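Transcriptional anti-antiactivator ExsC (Pseudomonas aeruginosa, PDB 3KXY) binds the antiactivator ExsD and blocks its action, so that ExsA can switch on transcription of the type III secretion system, and also forms a complex with ExsE. Local coordinates at residues E50-L54 and Q100-L106. The protein carries 2 engineered substitutions. Numbering follows the deposited sequence.
Sequences ERLLL and QILAAQL
The start of strand 51-60 (51-54) pairs antiparallel with the end of strand 94-102 (100-102); the axes of these short segments approach to 4.6 Å, their N-to-C directions 168° apart. Leu52 and Ile101 form the hydrogen-bonded pair, Leu52 N to Ile101 O and Ile101 N to Leu52 O both 2.9 Å; Arg51-Leu102 and Leu53-Gln100 flank it as non-hydrogen-bonded pairs (CA-CA 4.5 and 4.6 Å). Glu50 (phi/psi 51/67) is the first residue of a G1 bulge with Arg51, opposite Leu46; its O accepts Ala103 N at 3.2 Å. Beyond Leu102 the chain makes a type I beta turn, Gln105 N hydrogen-bonded to Leu102 O at 2.9 Å, and brings Leu106 back over the face carrying Leu52 and Ile101. There Leu52 (t, p) meets Leu106 (t, p), CD2 to CD1 4.2 Å, while Leu54 (m, t) touches Ile101 (m, t), CD1 to CD1 4.3 Å. Helix 108-128 covers Leu52, Leu54 and Ile101; helix 3-18 meets Leu106. The other face carries Arg51, Leu53, Gln100 and Leu102. Arg51, bent at chi1 and chi3 (both p) with chi2 t, places NH2 3.9 Å from CD2 of Leu102 (m, t) and NH1 3.9 Å from OE1 of Gln100 (p, t). Leu53 (m, t) lays CD2 4.0 Å from Gln100 CB. The second subunit meets this face: its His80 touches Leu53, its Asp83 packs on Gln100 and makes a long, weak ion pair with Arg51. Such a helix-backed antiparallel sheet is characteristic of CesT-type secretion chaperones. The chemistry is two-sided: aliphatic towards the helices, mixed polar and apolar towards the second subunit.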
ATOM      1  N   GLU J  50      -1.825 -14.124  -2.968  1.00102.05           N
ATOM      2  CA  GLU J  50      -0.465 -14.607  -2.753  1.00 99.97           C
ATOM      3  C   GLU J  50       0.490 -13.485  -2.353  1.00 93.39           C
ATOM      4  O   GLU J  50       1.403 -13.137  -3.102  1.00 92.09           O
ATOM      5  CB  GLU J  50       0.052 -15.326  -4.001  1.00105.07           C
ATOM      6  CG  GLU J  50      -0.718 -16.588  -4.351  1.00110.87           C
ATOM      7  CD  GLU J  50      -0.174 -17.281  -5.585  1.00116.72           C
ATOM      8  OE1 GLU J  50       0.617 -16.656  -6.322  1.00117.57           O
ATOM      9  OE2 GLU J  50      -0.541 -18.453  -5.820  1.00119.97           O
ATOM     10  N   ARG J  51       0.273 -12.924  -1.168  1.00 87.10           N
ATOM     11  CA  ARG J  51       1.115 -11.848  -0.660  1.00 82.20           C
ATOM     12  C   ARG J  51       0.996 -11.720   0.855  1.00 80.27           C
ATOM     13  O   ARG J  51      -0.085 -11.890   1.419  1.00 83.42           O
ATOM     14  CB  ARG J  51       0.756 -10.522  -1.334  1.00 83.50           C
ATOM     15  CG  ARG J  51      -0.702 -10.128  -1.191  1.00 89.25           C
ATOM     16  CD  ARG J  51      -1.005  -8.847  -1.948  1.00 97.03           C
ATOM     17  NE  ARG J  51      -0.612  -8.940  -3.351  1.00105.34           N
ATOM     18  CZ  ARG J  51      -0.867  -8.007  -4.262  1.00111.02           C
ATOM     19  NH1 ARG J  51      -1.525  -6.907  -3.921  1.00114.87           N
ATOM     20  NH2 ARG J  51      -0.470  -8.177  -5.515  1.00110.45           N
ATOM     21  N   LEU J  52       2.115 -11.423   1.507  1.00 77.80           N
ATOM     22  CA  LEU J  52       2.145 -11.280   2.959  1.00 73.68           C
ATOM     23  C   LEU J  52       2.032  -9.817   3.367  1.00 73.60           C
ATOM     24  O   LEU J  52       2.819  -8.980   2.926  1.00 77.58           O
ATOM     25  CB  LEU J  52       3.432 -11.880   3.526  1.00 65.98           C
ATOM     26  CG  LEU J  52       3.579 -11.851   5.049  1.00 57.66           C
ATOM     27  CD1 LEU J  52       2.547 -12.759   5.703  1.00 51.08           C
ATOM     28  CD2 LEU J  52       4.985 -12.257   5.457  1.00 54.93           C
ATOM     29  N   LEU J  53       1.051  -9.514   4.213  1.00 69.79           N
ATOM     30  CA  LEU J  53       0.852  -8.151   4.688  1.00 75.20           C
ATOM     31  C   LEU J  53       1.508  -7.953   6.049  1.00 75.35           C
ATOM     32  O   LEU J  53       1.599  -8.887   6.844  1.00 75.44           O
ATOM     33  CB  LEU J  53      -0.639  -7.819   4.780  1.00 81.46           C
ATOM     34  CG  LEU J  53      -1.480  -8.016   3.518  1.00 85.54           C
ATOM     35  CD1 LEU J  53      -2.908  -7.557   3.761  1.00 86.28           C
ATOM     36  CD2 LEU J  53      -0.868  -7.278   2.337  1.00 83.92           C
ATOM     37  N   LEU J  54       1.963  -6.732   6.308  1.00 73.37           N
ATOM     38  CA  LEU J  54       2.608  -6.407   7.573  1.00 72.67           C
ATOM     39  C   LEU J  54       2.054  -5.105   8.140  1.00 78.31           C
ATOM     40  O   LEU J  54       2.328  -4.025   7.618  1.00 78.08           O
ATOM     41  CB  LEU J  54       4.123  -6.292   7.390  1.00 72.11           C
ATOM     42  CG  LEU J  54       4.852  -7.457   6.715  1.00 68.72           C
ATOM     43  CD1 LEU J  54       6.326  -7.136   6.546  1.00 69.76           C
ATOM     44  CD2 LEU J  54       4.675  -8.739   7.503  1.00 69.71           C
ATOM     45  N   GLN J 100       4.107  -4.869   2.256  1.00 75.95           N
ATOM     46  CA  GLN J 100       3.699  -6.147   1.687  1.00 76.09           C
ATOM     47  C   GLN J 100       4.855  -6.860   0.995  1.00 71.72           C
ATOM     48  O   GLN J 100       5.806  -6.229   0.536  1.00 63.71           O
ATOM     49  CB  GLN J 100       2.529  -5.961   0.718  1.00 79.94           C
ATOM     50  CG  GLN J 100       2.846  -5.096  -0.488  1.00 87.37           C
ATOM     51  CD  GLN J 100       1.656  -4.935  -1.412  1.00 95.66           C
ATOM     52  OE1 GLN J 100       0.515  -5.188  -1.024  1.00 97.14           O
ATOM     53  NE2 GLN J 100       1.916  -4.512  -2.644  1.00 98.26           N
ATOM     54  N   ILE J 101       4.762  -8.184   0.935  1.00 74.31           N
ATOM     55  CA  ILE J 101       5.773  -9.002   0.281  1.00 75.28           C
ATOM     56  C   ILE J 101       5.108 -10.003  -0.655  1.00 79.44           C
ATOM     57  O   ILE J 101       4.322 -10.843  -0.219  1.00 81.00           O
ATOM     58  CB  ILE J 101       6.619  -9.779   1.305  1.00 73.52           C
ATOM     59  CG1 ILE J 101       7.214  -8.825   2.343  1.00 70.53           C
ATOM     60  CG2 ILE J 101       7.716 -10.563   0.603  1.00 76.11           C
ATOM     61  CD1 ILE J 101       8.007  -9.522   3.423  1.00 69.48           C
ATOM     62  N   LEU J 102       5.421  -9.906  -1.943  1.00 80.49           N
ATOM     63  CA  LEU J 102       4.884 -10.838  -2.926  1.00 81.70           C
ATOM     64  C   LEU J 102       5.422 -12.240  -2.671  1.00 80.27           C
ATOM     65  O   LEU J 102       6.591 -12.410  -2.326  1.00 85.39           O
ATOM     66  CB  LEU J 102       5.242 -10.388  -4.341  1.00 86.49           C
ATOM     67  CG  LEU J 102       4.732  -9.009  -4.761  1.00 90.98           C
ATOM     68  CD1 LEU J 102       5.168  -8.690  -6.183  1.00 95.07           C
ATOM     69  CD2 LEU J 102       3.219  -8.939  -4.631  1.00 91.03           C
ATOM     70  N   ALA J 103       4.568 -13.242  -2.844  1.00 73.30           N
ATOM     71  CA  ALA J 103       4.955 -14.629  -2.608  1.00 68.89           C
ATOM     72  C   ALA J 103       6.154 -15.038  -3.459  1.00 70.45           C
ATOM     73  O   ALA J 103       6.819 -16.032  -3.171  1.00 71.61           O
ATOM     74  CB  ALA J 103       3.779 -15.556  -2.866  1.00 70.27           C
ATOM     75  N   ALA J 104       6.425 -14.265  -4.507  1.00 75.64           N
ATOM     76  CA  ALA J 104       7.522 -14.566  -5.422  1.00 80.26           C
ATOM     77  C   ALA J 104       8.882 -14.197  -4.833  1.00 79.91           C
ATOM     78  O   ALA J 104       9.897 -14.808  -5.168  1.00 76.81           O
ATOM     79  CB  ALA J 104       7.310 -13.857  -6.754  1.00 78.23           C
ATOM     80  N   GLN J 105       8.895 -13.195  -3.960  1.00 83.49           N
ATOM     81  CA  GLN J 105      10.135 -12.740  -3.334  1.00 85.73           C
ATOM     82  C   GLN J 105      10.152 -13.036  -1.838  1.00 86.25           C
ATOM     83  O   GLN J 105      11.053 -12.597  -1.122  1.00 88.12           O
ATOM     84  CB  GLN J 105      10.348 -11.243  -3.573  1.00 86.79           C
ATOM     85  CG  GLN J 105      10.596 -10.863  -5.027  1.00 95.81           C
ATOM     86  CD  GLN J 105       9.326 -10.856  -5.857  1.00105.64           C
ATOM     87  OE1 GLN J 105       8.225 -10.714  -5.326  1.00109.99           O
ATOM     88  NE2 GLN J 105       9.475 -11.002  -7.169  1.00107.51           N
ATOM     89  N   LEU J 106       9.156 -13.782  -1.372  1.00 83.59           N
ATOM     90  CA  LEU J 106       9.046 -14.106   0.047  1.00 78.10           C
ATOM     91  C   LEU J 106      10.100 -15.115   0.493  1.00 79.13           C
ATOM     92  O   LEU J 106       9.939 -16.323   0.312  1.00 83.94           O
ATOM     93  CB  LEU J 106       7.647 -14.633   0.375  1.00 72.32           C
ATOM     94  CG  LEU J 106       7.423 -15.056   1.828  1.00 67.30           C
ATOM     95  CD1 LEU J 106       7.696 -13.894   2.768  1.00 66.88           C
ATOM     96  CD2 LEU J 106       6.014 -15.590   2.027  1.00 67.46           C
TER